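Leucine aminopeptidase 2, chloroplastic (Streptomyces sp. BC16019, PDB 5LHJ) is the M17-family, manganese-binding metalloaminopeptidase BotP of bottromycin maturation, which probably removes N-terminal amino acids from peptides. Local coordinates at residues A[228-233]-A[343-348]; A[238-243]-A[351-356]; A[329-332]-A[336-339]; A[429-434]-A[448-453]. All blocks are in the same frame, centred on the assembly; numbering follows the deposited sequence.

Contact 1 of 4, residues A[228-233]-A[343-348]; sequences TAVGRG and DNEGRV
Val230 of helix 225-231 pushes both of its methyl groups against the first turn of helix 345-358, where Glu345 and Val348 receive them. Its CG1 lies 3.5 Å from Glu345 CG, while CG2 sits 3.8 Å from Glu345 CB, the two side chains crossing at about a right angle. With CG1 anti to the backbone N (chi1 164°), both branches of the valine straddle the aliphatic root of the glutamate. On the glutamate side chain it is the methylenes CB and CG that touch the valine. Its chain bends at chi2 (-67°), which turns the carboxylate away from the valine and toward the metal site. One turn further along the helix, Val348 CG1 meets Val230 CG2 at 4.1 Å, a looser apolar touch that extends the same patch. No hydrogen bond joins the two segments. The carboxylate lies near that of Asp266, and a long, weak ion pair links Glu345 OE2 to Lys261 NZ. Asp343 and Glu345, with Lys261, Asp266 and Asp284, are the residues that bind the two manganese ions of the M17 aminopeptidase catalytic domain, though neither ion is bound to this chain.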
loop_
_atom_site.group_PDB
_atom_site.type_symbol
_atom_site.label_atom_id
_atom_site.label_comp_id
_atom_site.label_asym_id
_atom_site.label_seq_id
_atom_site.Cartn_x
_atom_site.Cartn_y
_atom_site.Cartn_z
ATOM N N THR A 228 22.470 -18.810 16.585
ATOM C CA THR A 228 22.001 -20.114 16.082
ATOM C C THR A 228 20.493 -20.089 15.718
ATOM O O THR A 228 20.115 -20.654 14.704
ATOM C CB THR A 228 22.376 -21.270 17.026
ATOM O OG1 THR A 228 21.917 -21.003 18.334
ATOM C CG2 THR A 228 23.856 -21.414 17.098
ATOM N N ALA A 229 19.662 -19.371 16.480
ATOM C CA ALA A 229 18.219 -19.246 16.152
ATOM C C ALA A 229 17.956 -18.488 14.855
ATOM O O ALA A 229 17.166 -18.933 13.999
ATOM C CB ALA A 229 17.467 -18.578 17.299
ATOM N N VAL A 230 18.604 -17.332 14.724
ATOM C CA VAL A 230 18.454 -16.493 13.537
ATOM C C VAL A 230 18.984 -17.222 12.299
ATOM O O VAL A 230 18.360 -17.190 11.256
ATOM C CB VAL A 230 19.153 -15.134 13.729
ATOM C CG1 VAL A 230 19.351 -14.401 12.402
ATOM C CG2 VAL A 230 18.359 -14.283 14.717
ATOM N N GLY A 231 20.115 -17.907 12.447
ATOM C CA GLY A 231 20.793 -18.525 11.322
ATOM C C GLY A 231 20.202 -19.835 10.834
ATOM O O GLY A 231 20.614 -20.333 9.796
ATOM N N ARG A 232 19.256 -20.418 11.566
ATOM C CA ARG A 232 18.840 -21.791 11.263
ATOM C C ARG A 232 18.017 -21.984 9.986
ATOM O O ARG A 232 18.082 -23.058 9.386
ATOM C CB ARG A 232 18.116 -22.421 12.444
ATOM C CG ARG A 232 16.688 -22.005 12.649
ATOM C CD ARG A 232 16.043 -22.952 13.653
ATOM N NE ARG A 232 14.625 -22.691 13.864
ATOM C CZ ARG A 232 14.128 -21.750 14.667
ATOM N NH1 ARG A 232 14.934 -20.910 15.335
ATOM N NH2 ARG A 232 12.812 -21.646 14.803
ATOM N N GLY A 233 17.236 -20.979 9.582
ATOM C CA GLY A 233 16.413 -21.120 8.363
ATOM C C GLY A 233 17.227 -21.340 7.089
ATOM O O GLY A 233 16.860 -22.132 6.211
ATOM N N ASP A 343 12.689 -9.490 11.003
ATOM C CA ASP A 343 13.612 -8.517 10.395
ATOM C C ASP A 343 14.479 -7.735 11.406
ATOM O O ASP A 343 15.457 -7.101 10.997
ATOM C CB ASP A 343 12.860 -7.549 9.479
ATOM C CG ASP A 343 13.778 -6.762 8.543
ATOM O OD1 ASP A 343 14.794 -7.304 8.052
ATOM O OD2 ASP A 343 13.471 -5.575 8.281
ATOM N N ASN A 344 14.172 -7.794 12.707
ATOM C CA ASN A 344 15.051 -7.202 13.733
ATOM C C ASN A 344 15.955 -8.287 14.335
ATOM O O ASN A 344 16.044 -8.460 15.559
ATOM C CB ASN A 344 14.254 -6.471 14.816
ATOM C CG ASN A 344 13.788 -5.085 14.377
ATOM O OD1 ASN A 344 14.075 -4.629 13.258
ATOM N ND2 ASN A 344 13.076 -4.399 15.266
ATOM N N GLU A 345 16.643 -8.988 13.447
ATOM C CA GLU A 345 17.455 -10.151 13.831
ATOM C C GLU A 345 18.836 -9.751 14.336
ATOM O O GLU A 345 19.410 -10.465 15.147
ATOM C CB GLU A 345 17.546 -11.160 12.670
ATOM C CG GLU A 345 18.727 -11.013 11.716
ATOM C CD GLU A 345 18.737 -9.768 10.867
ATOM O OE1 GLU A 345 17.711 -9.052 10.783
ATOM O OE2 GLU A 345 19.789 -9.504 10.260
ATOM N N GLY A 346 19.368 -8.620 13.863
ATOM C CA GLY A 346 20.709 -8.183 14.230
ATOM C C GLY A 346 20.923 -8.047 15.730
ATOM O O GLY A 346 21.930 -8.523 16.278
ATOM N N ARG A 347 19.974 -7.402 16.412
ATOM C CA ARG A 347 20.123 -7.187 17.848
ATOM C C ARG A 347 20.108 -8.516 18.619
ATOM O O ARG A 347 20.809 -8.673 19.617
ATOM C CB ARG A 347 19.070 -6.202 18.377
ATOM C CG ARG A 347 17.630 -6.708 18.413
ATOM C CD ARG A 347 16.661 -5.537 18.557
ATOM N NE ARG A 347 16.642 -4.743 17.338
ATOM C CZ ARG A 347 15.907 -3.649 17.116
ATOM N NH1 ARG A 347 15.097 -3.144 18.042
ATOM N NH2 ARG A 347 15.998 -3.058 15.940
ATOM N N VAL A 348 19.335 -9.470 18.116
ATOM C CA VAL A 348 19.203 -10.799 18.717
ATOM C C VAL A 348 20.513 -11.596 18.567
ATOM O O VAL A 348 20.931 -12.274 19.496
ATOM C CB VAL A 348 17.986 -11.554 18.102
ATOM C CG1 VAL A 348 17.902 -12.995 18.589
ATOM C CG2 VAL A 348 16.693 -10.812 18.402
#

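Contact 2 of 4, residues A[238-243]-A[351-356]; sequences PRYVEL and ADVLVR
Glu242 on strand 239-245 and Arg356 on helix 345-358 are joined by a side-on salt bridge that uses two nitrogens of the guanidinium and both carboxylate oxygens. Arg356 NE donates to Glu242 OE2 at 2.8 Å, and NH2 reaches Glu242 OE1 at 3.2 Å in a nearly straight bond (171°). Both oxygens lie close to the guanidinium plane, but the carboxylate is tilted by 31° against it, so that OE2 is approached from above its own plane and OE1 on the syn side. The arginine spans the gap because its chain is fully extended from CG to NE.

A further hydrogen bond comes from within the strand: Tyr240 OH donates to Glu242 OE2 at 2.6 Å, on the anti side and from the same face of the carboxylate as Arg356 NE. His310 ND1 of the neighbouring strand 306-316 also bonds both Tyr240 OH and Glu242 OE2, which makes a compact buried polar cluster.

The setting is the alpha/beta sandwich of the catalytic domain, in which helix 345-358 packs on a face of the central mixed sheet; the axes of the strand and helix segments approach to 11.9 Å.

Apolar packing is carried by the tyrosine ring. CE1 of Tyr240 touches both methyls of Val353, with CG1 at 3.8 Å, the two side chains arriving from opposite directions. On the other flank of the ring, Tyr240 CE2 approaches Arg356 NE at 3.8 Å, with ring and guanidinium almost perpendicular. Val353 also rests on His310 and Pro312 of strand 306-316.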
loop_
_atom_site.group_PDB
_atom_site.type_symbol
_atom_site.label_atom_id
_atom_site.label_comp_id
_atom_site.label_asym_id
_atom_site.label_seq_id
_atom_site.Cartn_x
_atom_site.Cartn_y
_atom_site.Cartn_z
ATOM N N PRO A 238 25.659 -21.054 10.397
ATOM C CA PRO A 238 26.317 -19.875 10.962
ATOM C C PRO A 238 27.750 -20.176 11.411
ATOM O O PRO A 238 28.161 -21.348 11.464
ATOM C CB PRO A 238 25.428 -19.517 12.155
ATOM C CG PRO A 238 24.852 -20.832 12.584
ATOM C CD PRO A 238 24.648 -21.613 11.314
ATOM N N ARG A 239 28.503 -19.108 11.654
ATOM C CA ARG A 239 29.887 -19.177 12.138
ATOM C C ARG A 239 30.058 -18.108 13.193
ATOM O O ARG A 239 29.364 -17.082 13.176
ATOM C CB ARG A 239 30.886 -18.920 10.996
ATOM C CG ARG A 239 30.908 -19.973 9.893
ATOM C CD ARG A 239 31.578 -21.253 10.379
ATOM N NE ARG A 239 31.698 -22.313 9.366
ATOM C CZ ARG A 239 30.833 -23.308 9.165
ATOM N NH1 ARG A 239 29.698 -23.409 9.869
ATOM N NH2 ARG A 239 31.110 -24.237 8.252
ATOM N N TYR A 240 30.996 -18.329 14.104
ATOM C CA TYR A 240 31.428 -17.282 15.018
ATOM C C TYR A 240 32.943 -17.247 15.007
ATOM O O TYR A 240 33.583 -18.299 15.171
ATOM C CB TYR A 240 30.907 -17.545 16.427
ATOM C CG TYR A 240 31.362 -16.543 17.435
ATOM C CD1 TYR A 240 30.909 -15.222 17.387
ATOM C CD2 TYR A 240 32.249 -16.901 18.447
ATOM C CE1 TYR A 240 31.341 -14.283 18.316
ATOM C CE2 TYR A 240 32.679 -15.978 19.387
ATOM C CZ TYR A 240 32.222 -14.672 19.326
ATOM O OH TYR A 240 32.646 -13.760 20.265
ATOM N N VAL A 241 33.503 -16.051 14.821
ATOM C CA VAL A 241 34.959 -15.881 14.695
ATOM C C VAL A 241 35.462 -14.882 15.735
ATOM O O VAL A 241 34.882 -13.802 15.916
ATOM C CB VAL A 241 35.377 -15.431 13.272
ATOM C CG1 VAL A 241 36.905 -15.392 13.141
ATOM C CG2 VAL A 241 34.798 -16.376 12.233
ATOM N N GLU A 242 36.554 -15.241 16.409
ATOM C CA GLU A 242 37.253 -14.306 17.287
ATOM C C GLU A 242 38.657 -14.088 16.737
ATOM O O GLU A 242 39.358 -15.047 16.391
ATOM C CB GLU A 242 37.254 -14.778 18.750
ATOM C CG GLU A 242 35.920 -14.476 19.425
ATOM C CD GLU A 242 35.790 -14.943 20.866
ATOM O OE1 GLU A 242 36.608 -15.769 21.332
ATOM O OE2 GLU A 242 34.834 -14.494 21.535
ATOM N N LEU A 243 39.032 -12.819 16.647
ATOM C CA LEU A 243 40.216 -12.374 15.909
ATOM C C LEU A 243 40.931 -11.432 16.858
ATOM O O LEU A 243 40.355 -10.412 17.227
ATOM C CB LEU A 243 39.750 -11.665 14.620
ATOM C CG LEU A 243 40.747 -11.119 13.604
ATOM C CD1 LEU A 243 41.514 -12.262 12.977
ATOM C CD2 LEU A 243 40.054 -10.317 12.514
ATOM N N ALA A 351 23.296 -9.892 20.909
ATOM C CA ALA A 351 23.044 -9.986 22.360
ATOM C C ALA A 351 24.017 -10.915 23.079
ATOM O O ALA A 351 24.750 -10.502 23.983
ATOM C CB ALA A 351 21.612 -10.435 22.611
ATOM N N ASP A 352 24.079 -12.164 22.639
ATOM C CA ASP A 352 24.908 -13.162 23.342
ATOM C C ASP A 352 26.391 -12.888 23.156
ATOM O O ASP A 352 27.194 -13.168 24.042
ATOM C CB ASP A 352 24.576 -14.571 22.861
ATOM C CG ASP A 352 23.104 -14.843 22.906
ATOM O OD1 ASP A 352 22.626 -15.229 23.989
ATOM O OD2 ASP A 352 22.387 -14.607 21.894
ATOM N N VAL A 353 26.758 -12.307 22.016
ATOM C CA VAL A 353 28.162 -11.964 21.779
ATOM C C VAL A 353 28.604 -10.836 22.723
ATOM O O VAL A 353 29.718 -10.857 23.233
ATOM C CB VAL A 353 28.421 -11.603 20.302
ATOM C CG1 VAL A 353 29.882 -11.228 20.083
ATOM C CG2 VAL A 353 28.006 -12.767 19.405
ATOM N N LEU A 354 27.728 -9.865 22.986
ATOM C CA LEU A 354 28.033 -8.818 23.976
ATOM C C LEU A 354 28.195 -9.380 25.390
ATOM O O LEU A 354 29.055 -8.914 26.149
ATOM C CB LEU A 354 26.963 -7.720 23.955
ATOM C CG LEU A 354 26.989 -6.810 22.729
ATOM C CD1 LEU A 354 25.711 -5.987 22.658
ATOM C CD2 LEU A 354 28.207 -5.896 22.742
ATOM N N VAL A 355 27.402 -10.397 25.729
ATOM C CA VAL A 355 27.558 -11.089 27.026
ATOM C C VAL A 355 28.961 -11.712 27.068
ATOM O O VAL A 355 29.726 -11.481 28.004
ATOM C CB VAL A 355 26.474 -12.170 27.269
ATOM C CG1 VAL A 355 26.739 -12.937 28.564
ATOM C CG2 VAL A 355 25.069 -11.554 27.309
ATOM N N ARG A 356 29.295 -12.475 26.037
ATOM C CA ARG A 356 30.582 -13.151 25.969
ATOM C C ARG A 356 31.743 -12.145 25.994
ATOM O O ARG A 356 32.739 -12.349 26.709
ATOM C CB ARG A 356 30.659 -14.035 24.719
ATOM C CG ARG A 356 31.940 -14.862 24.614
ATOM C CD ARG A 356 32.011 -15.682 23.341
ATOM N NE ARG A 356 33.356 -16.221 23.146
ATOM C CZ ARG A 356 33.860 -17.295 23.755
ATOM N NH1 ARG A 356 33.149 -18.006 24.636
ATOM N NH2 ARG A 356 35.116 -17.668 23.481
#

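Contact 3 of 4, residues A[329-332]-A[336-339]; sequences VRHL and TTEI
Val329 and Thr337 form the hydrogen-bonded pair of a short antiparallel beta hairpin, strands 328-330 and 336-338, with Val329 N to Thr337 O at 2.8 Å and Thr337 N to Val329 O at 2.9 Å. Arg330 and Thr336 make the adjoining non-hydrogen-bonded pair, where Thr336 CG2 stands over the centre of the Arg330 guanidinium, 3.7 Å from its CZ. Thr336 OG1 is engaged elsewhere, by Asp430 N and by Tyr145 O of the second subunit.

His331 leaves the strand with its CB directed neither toward nor away from the partner strand; CG lies anti to the carbonyl carbon (chi1 -67°), which swings the ring back over the hairpin. One ring face receives Val329 CG1. CD2 passes 3.3 Å from Thr337 OG1, CE1 packs on Ala351 CB of helix 345-358, and ND1 on the far edge is held by Asp352 of the same helix. Replacing the histidine with an alanine would probably leave Thr337 OG1 and Asp352 OD2 without the imidazole that links them. At the tip, His331 NE2 and Thr337 OG1 are hydrogen-bonded at 2.8 Å, the hydroxyl lying in the plane of the imidazole.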
loop_
_atom_site.group_PDB
_atom_site.type_symbol
_atom_site.label_atom_id
_atom_site.label_comp_id
_atom_site.label_asym_id
_atom_site.label_seq_id
_atom_site.Cartn_x
_atom_site.Cartn_y
_atom_site.Cartn_z
ATOM N N VAL A 329 13.877 -16.605 22.616
ATOM C CA VAL A 329 15.291 -16.944 22.704
ATOM C C VAL A 329 15.747 -16.776 24.156
ATOM O O VAL A 329 15.554 -15.712 24.750
ATOM C CB VAL A 329 16.141 -16.050 21.772
ATOM C CG1 VAL A 329 17.630 -16.287 22.000
ATOM C CG2 VAL A 329 15.755 -16.301 20.318
ATOM N N ARG A 330 16.352 -17.826 24.714
ATOM C CA ARG A 330 17.003 -17.761 26.023
ATOM C C ARG A 330 18.497 -17.524 25.801
ATOM O O ARG A 330 19.204 -18.390 25.282
ATOM C CB ARG A 330 16.758 -19.061 26.801
ATOM C CG ARG A 330 17.536 -19.225 28.107
ATOM C CD ARG A 330 16.769 -18.891 29.367
ATOM N NE ARG A 330 15.406 -19.438 29.419
ATOM C CZ ARG A 330 14.531 -19.175 30.392
ATOM N NH1 ARG A 330 14.874 -18.402 31.425
ATOM N NH2 ARG A 330 13.299 -19.681 30.331
ATOM N N HIS A 331 18.965 -16.356 26.232
ATOM C CA HIS A 331 20.319 -15.902 25.936
ATOM C C HIS A 331 21.352 -16.481 26.895
ATOM O O HIS A 331 21.006 -17.129 27.901
ATOM C CB HIS A 331 20.376 -14.368 25.966
ATOM C CG HIS A 331 19.593 -13.720 24.869
ATOM N ND1 HIS A 331 20.029 -13.676 23.562
ATOM C CD2 HIS A 331 18.403 -13.079 24.889
ATOM C CE1 HIS A 331 19.137 -13.038 22.824
ATOM N NE2 HIS A 331 18.141 -12.671 23.604
ATOM N N LEU A 332 22.620 -16.222 26.576
ATOM C CA LEU A 332 23.777 -16.666 27.380
ATOM C C LEU A 332 23.770 -16.168 28.838
ATOM O O LEU A 332 24.328 -16.845 29.717
ATOM C CB LEU A 332 25.073 -16.218 26.676
ATOM C CG LEU A 332 26.438 -16.618 27.258
ATOM C CD1 LEU A 332 26.562 -18.123 27.316
ATOM C CD2 LEU A 332 27.546 -16.047 26.382
ATOM N N THR A 336 15.593 -13.527 28.468
ATOM C CA THR A 336 14.799 -14.002 27.343
ATOM C C THR A 336 14.337 -12.869 26.436
ATOM O O THR A 336 14.015 -11.773 26.896
ATOM C CB THR A 336 13.578 -14.812 27.803
ATOM O OG1 THR A 336 12.761 -14.005 28.662
ATOM C CG2 THR A 336 14.017 -16.062 28.528
ATOM N N THR A 337 14.281 -13.166 25.143
ATOM C CA THR A 337 13.761 -12.237 24.143
ATOM C C THR A 337 12.675 -12.898 23.325
ATOM O O THR A 337 12.861 -14.006 22.819
ATOM C CB THR A 337 14.873 -11.775 23.187
ATOM O OG1 THR A 337 15.892 -11.093 23.927
ATOM C CG2 THR A 337 14.349 -10.864 22.089
ATOM N N GLU A 338 11.561 -12.188 23.179
ATOM C CA GLU A 338 10.463 -12.582 22.317
ATOM C C GLU A 338 10.670 -12.002 20.922
ATOM O O GLU A 338 10.878 -10.791 20.782
ATOM C CB GLU A 338 9.140 -12.073 22.874
ATOM C CG GLU A 338 7.934 -12.525 22.068
ATOM C CD GLU A 338 6.620 -11.898 22.510
ATOM O OE1 GLU A 338 6.611 -10.871 23.234
ATOM O OE2 GLU A 338 5.575 -12.433 22.091
ATOM N N ILE A 339 10.610 -12.863 19.905
ATOM C CA ILE A 339 10.755 -12.456 18.508
ATOM C C ILE A 339 9.414 -11.953 18.003
ATOM O O ILE A 339 8.522 -12.737 17.648
ATOM C CB ILE A 339 11.283 -13.604 17.601
ATOM C CG1 ILE A 339 12.585 -14.198 18.161
ATOM C CG2 ILE A 339 11.475 -13.107 16.156
ATOM C CD1 ILE A 339 13.727 -13.217 18.344
#

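Contact 4 of 4, residues A[429-434]-A[448-453]; sequences ADRVNC and LQDFVA
The guanidinium of Arg431 has Phe451 over one face and Asp450 at its edge. Phe451 CZ sits above the centre of the group, 3.4 Å from Arg431 CZ and 3.3 Å from NH1. The two planes are 47° apart, so the phenyl leans its leading atom onto the guanidinium and does not stack flat. At the edge, Arg431 NE donates to Asp450 OD2 at 2.9 Å with an angle of 160°; the oxygen lies close to the guanidinium plane and accepts through its anti lone pair. The carboxylate itself is turned well out of that plane, and this salt bridge relies on a single bond. Asp450 OD1 is held by a second arginine, Arg421, so the carboxylate bridges two positive charges.

Arg431 belongs to the short, weakly bonded strand 431-432, an outer strand of a small three-stranded mixed sheet that includes the hairpin 328-330/336-338. Its partners come from segment 448-453, where a type I beta turn from Gln449 to Val452 carries Asp450 and Phe451 at its two central positions and presents both side chains to the strand.

Arg431 reaches them with a bend at chi3 (78°) that brings NE round to the aspartate while the flat group lies beneath the phenyl tip. A leucine in place of Arg431 would probably leave Asp450 OD2 without this cationic mate and the Phe451 tip without the flat surface it rests on. NH1 is also bonded to Thr335 OG1, and the Phe451 ring also meets that of His331 edge-to-face.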
loop_
_atom_site.group_PDB
_atom_site.type_symbol
_atom_site.label_atom_id
_atom_site.label_comp_id
_atom_site.label_asym_id
_atom_site.label_seq_id
_atom_site.Cartn_x
_atom_site.Cartn_y
_atom_site.Cartn_z
ATOM N N ALA A 429 8.195 -12.618 27.433
ATOM C CA ALA A 429 9.623 -12.706 27.760
ATOM C C ALA A 429 10.119 -11.462 28.511
ATOM O O ALA A 429 9.330 -10.571 28.867
ATOM C CB ALA A 429 10.416 -12.940 26.491
ATOM N N ASP A 430 11.430 -11.399 28.763
ATOM C CA ASP A 430 12.010 -10.222 29.413
ATOM C C ASP A 430 11.967 -8.968 28.534
ATOM O O ASP A 430 11.877 -7.857 29.051
ATOM C CB ASP A 430 13.453 -10.483 29.867
ATOM C CG ASP A 430 13.565 -11.575 30.903
ATOM O OD1 ASP A 430 12.600 -11.807 31.687
ATOM O OD2 ASP A 430 14.640 -12.209 30.941
ATOM N N ARG A 431 12.031 -9.156 27.214
ATOM C CA ARG A 431 11.992 -8.053 26.271
ATOM C C ARG A 431 11.508 -8.537 24.917
ATOM O O ARG A 431 11.487 -9.753 24.654
ATOM C CB ARG A 431 13.389 -7.461 26.095
ATOM C CG ARG A 431 14.384 -8.477 25.555
ATOM C CD ARG A 431 15.783 -7.927 25.516
ATOM N NE ARG A 431 16.483 -7.904 26.792
ATOM C CZ ARG A 431 16.968 -8.957 27.450
ATOM N NH1 ARG A 431 16.774 -10.202 27.028
ATOM N NH2 ARG A 431 17.656 -8.753 28.560
ATOM N N VAL A 432 11.162 -7.580 24.066
ATOM C CA VAL A 432 10.885 -7.844 22.643
ATOM C C VAL A 432 12.036 -7.357 21.770
ATOM O O VAL A 432 12.794 -6.476 22.179
ATOM C CB VAL A 432 9.591 -7.163 22.140
ATOM C CG1 VAL A 432 8.389 -7.682 22.901
ATOM C CG2 VAL A 432 9.670 -5.625 22.203
ATOM N N ASN A 433 12.137 -7.910 20.562
ATOM C CA ASN A 433 13.062 -7.371 19.553
ATOM C C ASN A 433 12.446 -6.334 18.632
ATOM O O ASN A 433 13.158 -5.809 17.773
ATOM C CB ASN A 433 13.749 -8.482 18.744
ATOM C CG ASN A 433 12.858 -9.094 17.675
ATOM O OD1 ASN A 433 11.638 -9.148 17.803
ATOM N ND2 ASN A 433 13.487 -9.558 16.599
ATOM N N CYS A 434 11.152 -6.033 18.794
ATOM C CA CYS A 434 10.478 -5.021 17.976
ATOM C C CYS A 434 9.216 -4.537 18.666
ATOM O O CYS A 434 8.352 -5.354 19.029
ATOM C CB CYS A 434 10.111 -5.602 16.616
ATOM S SG CYS A 434 9.347 -4.425 15.467
ATOM N N LEU A 448 20.564 -3.654 23.230
ATOM C CA LEU A 448 21.961 -4.108 23.301
ATOM C C LEU A 448 22.599 -3.797 24.652
ATOM O O LEU A 448 23.366 -4.600 25.189
ATOM C CB LEU A 448 22.801 -3.472 22.194
ATOM C CG LEU A 448 22.439 -3.808 20.745
ATOM C CD1 LEU A 448 23.346 -3.013 19.812
ATOM C CD2 LEU A 448 22.544 -5.290 20.446
ATOM N N GLN A 449 22.280 -2.624 25.196
ATOM C CA GLN A 449 22.835 -2.200 26.478
ATOM C C GLN A 449 22.595 -3.233 27.588
ATOM O O GLN A 449 23.472 -3.422 28.431
ATOM C CB GLN A 449 22.270 -0.842 26.894
ATOM C CG GLN A 449 22.947 -0.238 28.120
ATOM C CD GLN A 449 22.424 1.151 28.450
ATOM O OE1 GLN A 449 21.291 1.498 28.119
ATOM N NE2 GLN A 449 23.255 1.951 29.118
ATOM N N ASP A 450 21.428 -3.888 27.563
ATOM C CA ASP A 450 21.041 -4.921 28.554
ATOM C C ASP A 450 22.089 -6.053 28.662
ATOM O O ASP A 450 22.209 -6.707 29.702
ATOM C CB ASP A 450 19.724 -5.635 28.156
ATOM C CG ASP A 450 18.454 -4.772 28.244
ATOM O OD1 ASP A 450 18.417 -3.671 28.827
ATOM O OD2 ASP A 450 17.432 -5.262 27.683
ATOM N N PHE A 451 22.815 -6.316 27.581
ATOM C CA PHE A 451 23.705 -7.478 27.517
ATOM C C PHE A 451 25.161 -7.165 27.842
ATOM O O PHE A 451 25.978 -8.071 27.872
ATOM C CB PHE A 451 23.571 -8.117 26.140
ATOM C CG PHE A 451 22.195 -8.628 25.882
ATOM C CD1 PHE A 451 21.796 -9.857 26.388
ATOM C CD2 PHE A 451 21.268 -7.862 25.183
ATOM C CE1 PHE A 451 20.506 -10.334 26.165
ATOM C CE2 PHE A 451 19.974 -8.321 24.975
ATOM C CZ PHE A 451 19.594 -9.561 25.455
ATOM N N VAL A 452 25.483 -5.898 28.073
ATOM C CA VAL A 452 26.851 -5.500 28.399
ATOM C C VAL A 452 26.981 -5.572 29.908
ATOM O O VAL A 452 26.227 -4.922 30.633
ATOM C CB VAL A 452 27.181 -4.082 27.900
ATOM C CG1 VAL A 452 28.632 -3.730 28.201
ATOM C CG2 VAL A 452 26.932 -3.985 26.403
ATOM N N ALA A 453 27.939 -6.363 30.376
ATOM C CA ALA A 453 28.113 -6.598 31.808
ATOM C C ALA A 453 28.299 -5.305 32.586
ATOM O O ALA A 453 28.932 -4.368 32.111
ATOM C CB ALA A 453 29.286 -7.529 32.067
#

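Overall arrangement
Helix 345-358 ties the set together: contact 1 uses its first turn at the manganese-binding site, metal-free in this chain, and contact 2 lies further along it, centres about 13 Å apart. Contact 3 sits beside that helix, about 11 Å from contact 1; Val348 CG2 packs on Ile339 CD1 at 3.8 Å and, toward contact 2, Leu332 N bonds Asp352 OD1 at 2.8 Å. Contacts 3 and 4 are the closest pair, centres about 8 Å apart; both reach one small sheet, where Glu338 N bonds Arg431 O at 2.8 Å, and both touch the second subunit. Contact 4 returns to contact 1 through Asn344 ND2 and Asn433 O, 2.9 Å apart, beside Asp343 and Glu345.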